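Local coordinates for protein Lon211 (Mycobacterium tuberculosis, PDB 6VBK) that probably helps an ATP-dependent protease of the Lon family recognise and bind its protein substrates, as the amino-terminal domain of that enzyme, at residues 190-195 against 199-204; 137-142 against 166-171; 144-149 against 178-183; 68-73 against 185-190; 14-19 against 74-79. All blocks are in the same frame, centred on the assembly; numbering follows the deposited sequence.

Contact 1. Residues 190-195 against 199-204; sequences LETVDV and LELVIG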
# COMPACT_ATOMS: atom_id res chain seq x y z
N LEU B 190 20.87 -5.78 -3.51
CA LEU B 190 19.54 -5.84 -2.92
C LEU B 190 18.90 -4.46 -2.84
O LEU B 190 17.67 -4.34 -2.85
CB LEU B 190 19.62 -6.49 -1.54
CG LEU B 190 18.33 -6.66 -0.74
CD1 LEU B 190 17.32 -7.46 -1.53
CD2 LEU B 190 18.63 -7.33 0.59
N GLU B 191 19.75 -3.43 -2.84
CA GLU B 191 19.31 -2.02 -2.71
C GLU B 191 18.77 -1.42 -4.02
O GLU B 191 17.72 -0.77 -3.96
CB GLU B 191 20.47 -1.15 -2.21
CG GLU B 191 20.19 0.34 -2.35
CD GLU B 191 21.42 1.23 -2.42
OE1 GLU B 191 21.45 2.14 -3.27
OE2 GLU B 191 22.35 1.02 -1.61
N THR B 192 19.43 -1.66 -5.16
CA THR B 192 18.97 -0.98 -6.40
C THR B 192 17.93 -1.81 -7.17
O THR B 192 18.30 -2.83 -7.75
CB THR B 192 20.17 -0.57 -7.27
OG1 THR B 192 20.92 -1.73 -7.61
CG2 THR B 192 21.05 0.46 -6.60
N VAL B 193 16.68 -1.32 -7.18
CA VAL B 193 15.53 -1.99 -7.86
C VAL B 193 15.73 -2.00 -9.39
O VAL B 193 15.48 -3.05 -10.00
CB VAL B 193 14.19 -1.35 -7.46
CG1 VAL B 193 13.81 -1.70 -6.04
CG2 VAL B 193 14.19 0.16 -7.65
N ASP B 194 16.20 -0.89 -9.97
CA ASP B 194 16.37 -0.80 -11.45
C ASP B 194 17.35 -1.88 -11.92
O ASP B 194 18.45 -1.95 -11.36
CB ASP B 194 16.83 0.59 -11.88
CG ASP B 194 16.91 0.74 -13.39
OD1 ASP B 194 15.85 0.67 -14.05
OD2 ASP B 194 18.03 0.89 -13.91
N VAL B 195 16.95 -2.66 -12.93
CA VAL B 195 17.82 -3.73 -13.42
C VAL B 195 19.01 -3.16 -14.19
O VAL B 195 20.10 -3.74 -14.17
CB VAL B 195 17.01 -4.72 -14.27
CG1 VAL B 195 16.39 -4.03 -15.48
CG2 VAL B 195 17.87 -5.90 -14.70
N LEU B 199 22.95 -4.40 -13.19
CA LEU B 199 23.86 -4.96 -14.18
C LEU B 199 25.07 -4.05 -14.38
O LEU B 199 26.22 -4.50 -14.35
CB LEU B 199 23.13 -5.19 -15.50
CG LEU B 199 22.15 -6.36 -15.54
CD1 LEU B 199 21.25 -6.27 -16.75
CD2 LEU B 199 22.90 -7.68 -15.53
N GLU B 200 24.81 -2.75 -14.55
CA GLU B 200 25.89 -1.77 -14.65
C GLU B 200 26.73 -1.71 -13.38
O GLU B 200 27.90 -1.34 -13.44
CB GLU B 200 25.28 -0.41 -14.99
CG GLU B 200 24.65 -0.28 -16.36
CD GLU B 200 24.01 1.09 -16.56
OE1 GLU B 200 23.91 1.84 -15.57
OE2 GLU B 200 23.61 1.41 -17.70
N LEU B 201 26.16 -2.10 -12.23
CA LEU B 201 26.95 -2.21 -11.00
C LEU B 201 27.79 -3.48 -10.98
O LEU B 201 28.99 -3.43 -10.71
CB LEU B 201 26.03 -2.16 -9.78
CG LEU B 201 25.57 -0.80 -9.28
CD1 LEU B 201 24.41 -0.95 -8.30
CD2 LEU B 201 26.72 -0.05 -8.62
N VAL B 202 27.16 -4.63 -11.26
CA VAL B 202 27.87 -5.90 -11.13
C VAL B 202 28.87 -6.10 -12.26
O VAL B 202 29.89 -6.79 -12.08
CB VAL B 202 26.86 -7.06 -11.04
CG1 VAL B 202 26.10 -7.22 -12.35
CG2 VAL B 202 27.57 -8.36 -10.66
N ILE B 203 28.62 -5.50 -13.43
CA ILE B 203 29.57 -5.61 -14.53
C ILE B 203 30.90 -4.96 -14.16
O ILE B 203 31.97 -5.50 -14.45
CB ILE B 203 28.97 -5.00 -15.82
CG1 ILE B 203 27.98 -5.97 -16.46
CG2 ILE B 203 30.07 -4.63 -16.81
CD1 ILE B 203 27.24 -5.38 -17.65
N GLY B 204 30.84 -3.80 -13.50
CA GLY B 204 32.07 -3.15 -13.07
C GLY B 204 32.80 -3.93 -12.00
O GLY B 204 34.03 -4.04 -12.03

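Contact 2. Residues 137-142 against 166-171; sequences ELAKEY and DDPSTL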
# COMPACT_ATOMS: atom_id res chain seq x y z
N GLU B 137 21.25 -5.54 -23.43
CA GLU B 137 22.66 -5.47 -23.80
C GLU B 137 23.57 -5.58 -22.58
O GLU B 137 24.68 -6.11 -22.69
CB GLU B 137 22.94 -4.16 -24.54
CG GLU B 137 22.41 -4.11 -25.96
CD GLU B 137 21.13 -3.32 -26.09
OE1 GLU B 137 20.13 -3.87 -26.58
OE2 GLU B 137 21.12 -2.13 -25.69
N LEU B 138 23.12 -5.09 -21.42
CA LEU B 138 23.89 -5.27 -20.20
C LEU B 138 23.96 -6.74 -19.81
O LEU B 138 24.99 -7.21 -19.31
CB LEU B 138 23.28 -4.45 -19.07
CG LEU B 138 23.08 -2.95 -19.32
CD1 LEU B 138 22.26 -2.33 -18.20
CD2 LEU B 138 24.42 -2.26 -19.44
N ALA B 139 22.88 -7.48 -20.03
CA ALA B 139 22.86 -8.90 -19.68
C ALA B 139 23.78 -9.70 -20.59
O ALA B 139 24.49 -10.59 -20.12
CB ALA B 139 21.43 -9.43 -19.76
N LYS B 140 23.78 -9.39 -21.89
CA LYS B 140 24.65 -10.10 -22.82
C LYS B 140 26.12 -9.87 -22.48
O LYS B 140 26.94 -10.80 -22.53
CB LYS B 140 24.35 -9.67 -24.25
CG LYS B 140 25.04 -10.51 -25.32
CD LYS B 140 24.72 -9.98 -26.71
CE LYS B 140 25.11 -10.97 -27.79
NZ LYS B 140 24.76 -10.47 -29.15
N GLU B 141 26.48 -8.62 -22.15
CA GLU B 141 27.85 -8.33 -21.76
C GLU B 141 28.20 -8.98 -20.43
O GLU B 141 29.31 -9.50 -20.26
CB GLU B 141 28.06 -6.81 -21.68
CG GLU B 141 29.34 -6.40 -20.98
CD GLU B 141 29.60 -4.91 -21.07
OE1 GLU B 141 29.00 -4.25 -21.94
OE2 GLU B 141 30.40 -4.39 -20.26
N TYR B 142 27.27 -8.98 -19.48
CA TYR B 142 27.56 -9.54 -18.16
C TYR B 142 27.72 -11.05 -18.21
O TYR B 142 28.47 -11.62 -17.40
CB TYR B 142 26.46 -9.16 -17.17
CG TYR B 142 26.64 -9.76 -15.80
CD1 TYR B 142 27.79 -9.52 -15.06
CD2 TYR B 142 25.66 -10.58 -15.25
CE1 TYR B 142 27.96 -10.07 -13.81
CE2 TYR B 142 25.83 -11.13 -13.99
CZ TYR B 142 26.98 -10.88 -13.28
OH TYR B 142 27.15 -11.43 -12.03
N ASP B 166 17.33 -15.75 -19.36
CA ASP B 166 16.82 -14.72 -20.26
C ASP B 166 16.56 -13.41 -19.54
O ASP B 166 16.79 -12.33 -20.10
CB ASP B 166 15.55 -15.21 -20.95
CG ASP B 166 15.74 -16.55 -21.65
OD1 ASP B 166 16.46 -16.59 -22.67
OD2 ASP B 166 15.18 -17.55 -21.17
N ASP B 167 16.08 -13.48 -18.30
CA ASP B 167 15.71 -12.28 -17.56
C ASP B 167 16.94 -11.61 -16.99
O ASP B 167 17.66 -12.22 -16.19
CB ASP B 167 14.73 -12.63 -16.45
CG ASP B 167 14.21 -11.41 -15.73
OD1 ASP B 167 13.59 -10.56 -16.39
OD2 ASP B 167 14.43 -11.30 -14.51
N PRO B 168 17.23 -10.36 -17.36
CA PRO B 168 18.42 -9.68 -16.81
C PRO B 168 18.38 -9.48 -15.31
O PRO B 168 19.44 -9.45 -14.67
CB PRO B 168 18.44 -8.34 -17.56
CG PRO B 168 17.62 -8.58 -18.79
CD PRO B 168 16.56 -9.54 -18.38
N SER B 169 17.19 -9.34 -14.72
CA SER B 169 17.10 -9.16 -13.28
C SER B 169 17.51 -10.43 -12.54
O SER B 169 18.28 -10.38 -11.57
CB SER B 169 15.68 -8.75 -12.89
OG SER B 169 15.58 -8.49 -11.50
N THR B 170 17.02 -11.59 -13.00
CA THR B 170 17.42 -12.85 -12.39
C THR B 170 18.91 -13.11 -12.59
O THR B 170 19.57 -13.64 -11.69
CB THR B 170 16.59 -14.00 -12.99
OG1 THR B 170 15.20 -13.70 -12.86
CG2 THR B 170 16.90 -15.31 -12.28
N LEU B 171 19.44 -12.73 -13.75
CA LEU B 171 20.87 -12.90 -14.01
C LEU B 171 21.71 -12.08 -13.04
O LEU B 171 22.73 -12.55 -12.53
CB LEU B 171 21.19 -12.52 -15.45
CG LEU B 171 22.66 -12.44 -15.84
CD1 LEU B 171 23.32 -13.81 -15.76
CD2 LEU B 171 22.82 -11.84 -17.23
O HOH W 1 25.70 -13.68 -11.44

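Contact 3. Residues 144-149 against 178-183; sequences GLVSAI and APYLTD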
# COMPACT_ATOMS: atom_id res chain seq x y z
N GLY B 144 29.20 -12.82 -20.53
CA GLY B 144 30.57 -13.12 -20.91
C GLY B 144 31.55 -12.97 -19.76
O GLY B 144 32.54 -13.71 -19.69
N LEU B 145 31.30 -12.03 -18.85
CA LEU B 145 32.19 -11.84 -17.72
C LEU B 145 32.06 -12.97 -16.71
O LEU B 145 33.06 -13.55 -16.27
CB LEU B 145 31.90 -10.49 -17.05
CG LEU B 145 31.87 -9.26 -17.96
CD1 LEU B 145 31.58 -8.00 -17.15
CD2 LEU B 145 33.18 -9.13 -18.72
N VAL B 146 30.82 -13.32 -16.34
CA VAL B 146 30.62 -14.37 -15.35
C VAL B 146 30.98 -15.74 -15.93
O VAL B 146 31.37 -16.65 -15.19
CB VAL B 146 29.17 -14.34 -14.83
CG1 VAL B 146 28.18 -14.66 -15.94
CG2 VAL B 146 28.99 -15.29 -13.65
N SER B 147 30.87 -15.90 -17.25
CA SER B 147 31.25 -17.17 -17.86
C SER B 147 32.74 -17.43 -17.72
O SER B 147 33.16 -18.56 -17.44
CB SER B 147 30.84 -17.20 -19.33
OG SER B 147 29.43 -17.20 -19.47
N ALA B 148 33.56 -16.39 -17.90
CA ALA B 148 35.01 -16.56 -17.78
C ALA B 148 35.40 -16.97 -16.37
O ALA B 148 36.27 -17.82 -16.18
CB ALA B 148 35.72 -15.28 -18.20
N ILE B 149 34.75 -16.37 -15.36
CA ILE B 149 35.04 -16.73 -13.98
C ILE B 149 34.58 -18.15 -13.69
O ILE B 149 35.31 -18.94 -13.06
CB ILE B 149 34.39 -15.72 -13.01
CG1 ILE B 149 35.04 -14.34 -13.17
CG2 ILE B 149 34.50 -16.20 -11.58
CD1 ILE B 149 34.50 -13.30 -12.20
N ALA B 178 27.97 -15.74 -5.60
CA ALA B 178 29.38 -15.56 -5.95
C ALA B 178 30.21 -15.35 -4.70
O ALA B 178 29.94 -14.42 -3.93
CB ALA B 178 29.54 -14.38 -6.90
N PRO B 179 31.23 -16.18 -4.45
CA PRO B 179 32.12 -15.91 -3.30
C PRO B 179 33.00 -14.69 -3.51
O PRO B 179 33.45 -14.09 -2.53
CB PRO B 179 32.94 -17.19 -3.19
CG PRO B 179 32.93 -17.77 -4.57
CD PRO B 179 31.60 -17.42 -5.16
N TYR B 180 33.25 -14.30 -4.76
CA TYR B 180 34.15 -13.19 -5.04
C TYR B 180 33.50 -11.83 -4.85
O TYR B 180 34.12 -10.81 -5.17
CB TYR B 180 34.70 -13.31 -6.47
CG TYR B 180 33.65 -13.46 -7.54
CD1 TYR B 180 33.04 -12.34 -8.10
CD2 TYR B 180 33.29 -14.71 -8.02
CE1 TYR B 180 32.08 -12.47 -9.09
CE2 TYR B 180 32.34 -14.85 -9.01
CZ TYR B 180 31.73 -13.73 -9.54
OH TYR B 180 30.78 -13.86 -10.52
N LEU B 181 32.28 -11.78 -4.33
CA LEU B 181 31.59 -10.53 -4.03
C LEU B 181 31.35 -10.45 -2.53
O LEU B 181 31.03 -11.45 -1.88
CB LEU B 181 30.27 -10.42 -4.79
CG LEU B 181 30.36 -10.01 -6.26
CD1 LEU B 181 28.97 -9.96 -6.89
CD2 LEU B 181 31.05 -8.66 -6.41
N THR B 182 31.50 -9.25 -1.98
CA THR B 182 31.30 -9.02 -0.56
C THR B 182 29.84 -8.69 -0.28
O THR B 182 29.07 -8.32 -1.17
CB THR B 182 32.19 -7.89 -0.06
OG1 THR B 182 31.69 -6.63 -0.54
CG2 THR B 182 33.62 -8.08 -0.56
N ASP B 183 29.46 -8.83 0.99
CA ASP B 183 28.07 -8.60 1.38
C ASP B 183 27.68 -7.13 1.23
O ASP B 183 26.53 -6.84 0.89
CB ASP B 183 27.84 -9.07 2.81
CG ASP B 183 28.24 -10.52 3.01
OD1 ASP B 183 29.00 -11.05 2.18
OD2 ASP B 183 27.78 -11.13 4.00

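Contact 4. Residues 68-73 against 185-190; sequences LVPRLN and QKIEVL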
# COMPACT_ATOMS: atom_id res chain seq x y z
N LEU B 68 13.80 -11.69 4.64
CA LEU B 68 15.23 -11.94 4.84
C LEU B 68 15.97 -10.61 4.73
O LEU B 68 16.12 -10.05 3.64
CB LEU B 68 15.73 -12.94 3.80
CG LEU B 68 14.90 -14.22 3.69
CD1 LEU B 68 15.19 -14.93 2.39
CD2 LEU B 68 15.18 -15.14 4.87
N VAL B 69 16.44 -10.10 5.87
CA VAL B 69 17.05 -8.78 5.96
C VAL B 69 18.50 -8.95 6.38
O VAL B 69 18.78 -9.53 7.43
CB VAL B 69 16.31 -7.87 6.95
CG1 VAL B 69 16.85 -6.45 6.88
CG2 VAL B 69 14.81 -7.90 6.68
N PRO B 70 19.57 -8.39 5.57
CA PRO B 70 21.26 -8.26 5.60
C PRO B 70 21.57 -7.37 6.81
O PRO B 70 21.45 -6.17 6.68
CB PRO B 70 21.64 -7.62 4.27
CG PRO B 70 20.46 -7.93 3.40
CD PRO B 70 19.27 -7.69 4.31
N ARG B 71 21.89 -7.97 7.96
CA ARG B 71 22.21 -7.15 9.16
C ARG B 71 23.57 -7.54 9.74
O ARG B 71 23.73 -8.72 10.11
CB ARG B 71 21.14 -7.35 10.25
CG ARG B 71 21.52 -6.76 11.59
CD ARG B 71 20.66 -7.24 12.74
NE ARG B 71 21.08 -8.52 13.29
CZ ARG B 71 20.41 -9.19 14.22
NH1 ARG B 71 20.86 -10.35 14.66
NH2 ARG B 71 19.28 -8.70 14.70
N LEU B 72 24.49 -6.58 9.85
CA LEU B 72 25.81 -6.85 10.49
C LEU B 72 25.98 -5.85 11.63
O LEU B 72 26.05 -4.63 11.35
CB LEU B 72 26.93 -6.71 9.45
CG LEU B 72 27.27 -5.28 9.03
CD1 LEU B 72 28.51 -5.26 8.15
CD2 LEU B 72 26.10 -4.62 8.33
N ASN B 73 26.05 -6.33 12.88
CA ASN B 73 26.18 -5.43 14.05
C ASN B 73 25.08 -4.36 14.00
O ASN B 73 25.42 -3.17 14.12
CB ASN B 73 27.59 -4.82 14.17
CG ASN B 73 28.66 -5.86 14.41
OD1 ASN B 73 28.77 -6.84 13.67
ND2 ASN B 73 29.46 -5.66 15.44
N GLN B 185 28.62 -5.21 -1.10
CA GLN B 185 28.23 -5.13 -2.51
C GLN B 185 26.89 -5.83 -2.73
O GLN B 185 26.04 -5.33 -3.48
CB GLN B 185 29.31 -5.75 -3.39
CG GLN B 185 30.56 -4.90 -3.54
CD GLN B 185 31.67 -5.63 -4.28
OE1 GLN B 185 32.07 -6.74 -3.90
NE2 GLN B 185 32.18 -5.02 -5.34
N LYS B 186 26.69 -6.99 -2.09
CA LYS B 186 25.45 -7.73 -2.25
C LYS B 186 24.26 -6.95 -1.70
O LYS B 186 23.16 -7.00 -2.28
CB LYS B 186 25.56 -9.09 -1.57
CG LYS B 186 26.57 -10.03 -2.21
CD LYS B 186 26.64 -11.36 -1.48
CE LYS B 186 27.65 -12.29 -2.13
NZ LYS B 186 27.72 -13.60 -1.42
N ILE B 187 24.45 -6.24 -0.59
CA ILE B 187 23.36 -5.43 -0.04
C ILE B 187 22.99 -4.32 -1.01
O ILE B 187 21.80 -3.99 -1.17
CB ILE B 187 23.77 -4.87 1.34
CG1 ILE B 187 23.88 -6.00 2.37
CG2 ILE B 187 22.76 -3.83 1.82
CD1 ILE B 187 24.62 -5.62 3.63
N GLU B 188 23.98 -3.74 -1.69
CA GLU B 188 23.70 -2.72 -2.69
C GLU B 188 22.97 -3.31 -3.89
O GLU B 188 22.13 -2.63 -4.50
CB GLU B 188 24.99 -2.04 -3.14
CG GLU B 188 24.76 -0.76 -3.93
CD GLU B 188 26.05 -0.10 -4.36
OE1 GLU B 188 25.98 0.83 -5.20
OE2 GLU B 188 27.12 -0.49 -3.86
N VAL B 189 23.27 -4.56 -4.25
CA VAL B 189 22.48 -5.25 -5.26
C VAL B 189 21.04 -5.41 -4.78
O VAL B 189 20.08 -5.19 -5.53
CB VAL B 189 23.11 -6.61 -5.62
CG1 VAL B 189 22.30 -7.31 -6.70
CG2 VAL B 189 24.55 -6.43 -6.06
N LEU B 190 20.87 -5.78 -3.51
CA LEU B 190 19.54 -5.84 -2.92
C LEU B 190 18.90 -4.46 -2.84
O LEU B 190 17.67 -4.34 -2.85
CB LEU B 190 19.62 -6.49 -1.54
CG LEU B 190 18.33 -6.66 -0.74
CD1 LEU B 190 17.32 -7.46 -1.53
CD2 LEU B 190 18.63 -7.33 0.59

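Contact 5. Residues 14-19 against 74-79; sequences LPVLPL and GRYADV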
# COMPACT_ATOMS: atom_id res chain seq x y z
N LEU B 14 5.52 -8.61 7.50
CA LEU B 14 6.30 -9.84 7.51
C LEU B 14 7.20 -9.88 8.74
O LEU B 14 7.63 -8.83 9.23
CB LEU B 14 7.16 -9.96 6.25
CG LEU B 14 6.43 -9.96 4.90
CD1 LEU B 14 7.41 -9.77 3.76
CD2 LEU B 14 5.65 -11.26 4.73
N PRO B 15 7.49 -11.07 9.25
CA PRO B 15 8.48 -11.18 10.33
C PRO B 15 9.90 -11.08 9.77
O PRO B 15 10.20 -11.61 8.70
CB PRO B 15 8.21 -12.57 10.92
CG PRO B 15 7.68 -13.35 9.76
CD PRO B 15 6.91 -12.38 8.89
N VAL B 16 10.76 -10.39 10.52
CA VAL B 16 12.13 -10.15 10.07
C VAL B 16 12.99 -11.35 10.44
O VAL B 16 13.12 -11.71 11.62
CB VAL B 16 12.69 -8.86 10.68
CG1 VAL B 16 14.17 -8.74 10.36
CG2 VAL B 16 11.93 -7.66 10.16
N LEU B 17 13.58 -11.97 9.42
CA LEU B 17 14.53 -13.09 9.64
C LEU B 17 15.92 -12.51 9.37
O LEU B 17 16.29 -12.38 8.19
CB LEU B 17 14.20 -14.25 8.71
CG LEU B 17 14.76 -15.61 9.14
CD1 LEU B 17 14.01 -16.75 8.48
CD2 LEU B 17 16.25 -15.70 8.85
N PRO B 18 16.67 -12.08 10.40
CA PRO B 18 17.98 -11.46 10.20
C PRO B 18 19.06 -12.43 9.72
O PRO B 18 19.10 -13.55 10.18
CB PRO B 18 18.34 -10.96 11.61
CG PRO B 18 17.61 -11.91 12.53
CD PRO B 18 16.31 -12.20 11.81
N LEU B 19 19.90 -11.96 8.79
CA LEU B 19 21.03 -12.75 8.23
C LEU B 19 22.33 -12.07 8.67
O LEU B 19 22.65 -10.99 8.14
CB LEU B 19 20.91 -12.77 6.71
CG LEU B 19 19.56 -13.24 6.16
CD1 LEU B 19 19.51 -13.11 4.65
CD2 LEU B 19 19.27 -14.67 6.58
N GLY B 74 23.82 -4.77 13.80
CA GLY B 74 22.70 -3.82 13.72
C GLY B 74 22.59 -3.16 12.36
O GLY B 74 23.16 -3.72 11.40
N ARG B 75 21.90 -2.02 12.27
CA ARG B 75 21.76 -1.29 10.98
C ARG B 75 21.18 -2.20 9.89
O ARG B 75 21.85 -2.38 8.85
CB ARG B 75 23.07 -0.60 10.58
CG ARG B 75 23.46 0.57 11.47
CD ARG B 75 24.57 1.44 10.91
NE ARG B 75 25.85 0.75 10.74
CZ ARG B 75 26.76 0.60 11.69
NH1 ARG B 75 27.88 -0.05 11.45
NH2 ARG B 75 26.56 1.13 12.89
N TYR B 76 19.99 -2.77 10.12
CA TYR B 76 19.25 -3.60 9.13
C TYR B 76 19.12 -2.84 7.80
O TYR B 76 18.81 -1.63 7.82
CB TYR B 76 17.82 -3.84 9.62
CG TYR B 76 17.66 -4.83 10.74
CD1 TYR B 76 17.99 -4.49 12.05
CD2 TYR B 76 17.14 -6.09 10.51
CE1 TYR B 76 17.82 -5.40 13.08
CE2 TYR B 76 16.97 -7.00 11.54
CZ TYR B 76 17.31 -6.66 12.83
OH TYR B 76 17.15 -7.56 13.84
N ALA B 77 19.18 -3.55 6.67
CA ALA B 77 19.13 -2.88 5.38
C ALA B 77 17.74 -2.30 5.13
O ALA B 77 16.73 -2.76 5.68
CB ALA B 77 19.50 -3.85 4.26
N ASP B 78 17.69 -1.27 4.29
CA ASP B 78 16.42 -0.64 3.95
C ASP B 78 15.54 -1.51 3.06
O ASP B 78 14.35 -1.21 2.91
CB ASP B 78 16.67 0.71 3.27
CG ASP B 78 17.62 0.61 2.09
OD1 ASP B 78 18.84 0.50 2.32
OD2 ASP B 78 17.14 0.62 0.94
N VAL B 79 16.09 -2.57 2.47
CA VAL B 79 15.35 -3.48 1.62
C VAL B 79 15.66 -4.90 2.06
O VAL B 79 16.82 -5.26 2.25
CB VAL B 79 15.69 -3.28 0.13
CG1 VAL B 79 15.17 -4.45 -0.70
CG2 VAL B 79 15.12 -1.97 -0.38

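Contact 1. Residues 190-195 against 199-204
Leu-199 packs beside Val-195, and Leu-201 faces Thr-192, within an antiparallel helical hairpin, two helices joined by a short loop: helix 183-191 ends, the chain turns through 192-194, and helix 195-207 starts back past it. The tight half is the first turn of the second helix. Leu-199 N donates to Val-195 O at 3.1 Å, an almost straight i to i+4 bond with an N-H...O angle of 173°. The two side chains lie next to each other and point the same way. Val-195 turns its CG2 branch anti to the backbone N, which brings that methyl to 4.0 Å from Leu-199 CD1. The bonded oxygen is also flanked by hydrocarbon, since Leu-199 CB and CG each lie 3.6 Å from Val-195 O. Pro-168 touches both residues, and Leu-138 and Ala-172 add to the cover of Leu-199.

The other half is looser. Thr-192, where the helical backbone ends, meets Leu-201 tip to tip across backbones whose CA atoms are 9.3 Å apart. A single methyl, Leu-201 CD1, does the touching, 3.6 Å from Thr-192 OG1 and 4.0 Å from Thr-192 CG2. With chi1 at 59°, OG1 sits between the backbone N and the carbonyl carbon and makes a weak hydrogen bond back to Glu-188 O. Two partly exposed acids near by each have a partner of their own: Glu-200 OE2 forms a salt bridge with Arg-134 NH2, and Asp-194, the N-cap of helix 195-207, holds Glu-197 N through OD2.

Contact 2. Residues 137-142 against 166-171
Tyr-142, Ala-139 and Leu-171 form most of a buried helix-helix contact, in which one side of helix 133-153 receives the first turn of the short helix 168-173 within the helical part of the Lon substrate-binding domain. The CA atoms of Ala-139 and Pro-168 are 5.3 Å apart, and the small alanine side chain is consistent with this close approach.

Apolar contacts come first. Ala-139 CB touches two neighbours, 3.9 Å from Pro-168 CB and 3.8 Å from Leu-171 CD2. The same leucine methyl also lies 3.6 Å from Ala-139 O, against the backbone of the longer helix.

The aromatic part is an edge contact. Tyr-142 and Leu-171 run past each other in opposite directions, and Leu-171 CG lies in the plane of the tyrosine ring, 3.6 Å from Tyr-142 CD2. Both side chains carry CG anti to the backbone N (chi1 177° for Tyr-142, 171° for Leu-171), which sends each across the gap, so that the leucine comes to the ring edge. Val-202 and Thr-206 of helix 195-207 also touch the tyrosine.

Among the polar links, a water lies 2.7 Å from Tyr-142 OH and donates a weak hydrogen bond to Leu-171 O, so the buried ring ends in a solvent-mediated bridge to the other helix. Glu-141 OE2 pairs with Arg-207 NH2. At the start of the short helix Asp-167 is the N-cap, and Thr-170 N, 3.0 Å from Asp-167 OD2, approaches that oxygen from above the carboxylate plane.

Contact 3. Residues 144-149 against 178-183
Ile-149 lays its CD1 methyl over one face of the Tyr-180 ring, a CH-pi contact with CD1 4.1 Å from the ring centroid and 19° off the ring normal. Both branches of the isoleucine come over this same face: CD1 stands above the ring near CZ and CE1, and Ile-149 CG2 lies outside the rim, 3.6 Å from Tyr-180 CE2. Val-146, one helical turn earlier, crosses the tyrosine at about a right angle and puts CG2 3.9 Å from Tyr-180 OH. On the opposite face the ring is backed by Ala-178 CB, 3.4 Å above its plane and displaced toward the rim, so the aromatic is clamped between its own loop and the helix.

This clamp joins helix 133-153 to a type I beta turn, Ala-178 to Leu-181, in the linker that leads into helix 183-191. Tyr-180 stands at the third position of the turn with CG between its backbone N and carbonyl carbon (chi1 53°), a torsion that directs the ring outward to the helix.

Further out, the His-209 ring meets Tyr-180 with the planes inclined at about 35°, while Thr-206 and Leu-210 touch Ile-149 and Val-162 touches Val-146. Beyond the turn, Thr-182 is the N-cap of helix 183-191, and its backbone N is bonded to Gln-185 OE1.

Contact 4. Residues 68-73 against 185-190
Pro-70 lies against Ile-187 and Leu-190, and each carbon of its ring beyond CA has a neighbour on the helix. CB comes first: Pro-70 CB lies 3.4 Å from Ile-187 CG1 and 3.6 Å from Ile-187 CD1, the proline ring and the isoleucine chain overlapping alongside and pointing opposite ways. The isoleucine turns CG1 anti to its carbonyl carbon (chi1 -68°), which lays the longer branch along the proline. At the next atom the contact passes to the second helix residue, with Pro-70 CG 3.4 Å from Leu-190 CD2. Pro-70 CD, the last ring carbon before the backbone N, is 3.8 Å from that same methyl. The apparent tightness of the two 3.4 Å pairs is doubtful, because the proline itself is distorted in the model. Around this strip, Val-23 touches Ile-187, whereas Leu-25, Val-79 and Thr-81 also touch Leu-190. Ile-187 and Leu-190 are three residues apart and so share one side of helix 183-191, which is laid on the end of strand 65-70. This is a helix packed on a beta-sheet, the junction between the beta-rich and helical parts of a Lon substrate-binding domain of the PUA clan.

Contact 5. Residues 14-19 against 74-79
The Tyr-76 ring brings its CD2-CE2 side to strand 9-19, where Val-16 and Pro-18 both approach it obliquely. The tyrosine belongs to the loop of a beta-hairpin, between the antiparallel strands 65-70 and 79-88, and it folds back over the mixed sheet of the domain. Val-16 CG1 is the closer of the two partners, 3.5 Å from Tyr-76 CE2 and 4.0 Å from Tyr-76 CD2. Pro-18 CB joins at 4.2 Å from the same Tyr-76 CE2, so that one ring carbon bridges two residues of the strand. Val-69, on the neighbouring strand 65-70, also touches the ring.

Strand 9-19 runs parallel to 65-70, with Leu-17 bonded through its backbone to Leu-67 and Val-69. Along 9-19 the side chains alternate: Val-16 and Pro-18 point toward the loop, while Leu-17 points away and packs on Val-40 and Ile-44 of helix 38-50. At Leu-17 the strand thus turns to that helix, and at Val-16 to the tyrosine.

At the far end of the ring, Tyr-76 OH reaches Arg-71 NH2 in a weak hydrogen bond between the two limbs of the loop. On the strand, Val-16 holds CG1 anti to its backbone N (chi1 172°), and it is this methyl that meets Tyr-76 CE2.

In the fold
Contacts 1, 2 and 3 belong to the helical part of the domain, contact 5 to the sheet, and contact 4 connects the two. Contacts 1 and 2 have centres about 11 Å apart and touch, for example Val-202 CG2 to Tyr-142 OH at 3.4 Å. Contact 3 lies about 14 Å from each of them between centres and shares helix 133-153 with contact 2. Helix 183-191 carries contact 4 and runs into contact 1 through Leu-190. Contacts 4 and 5 are about 8 Å apart between centres, on neighbouring strands of one sheet. Contacts 2 and 5 lie on opposite sides of the chain's centre, about 27 Å apart between centres.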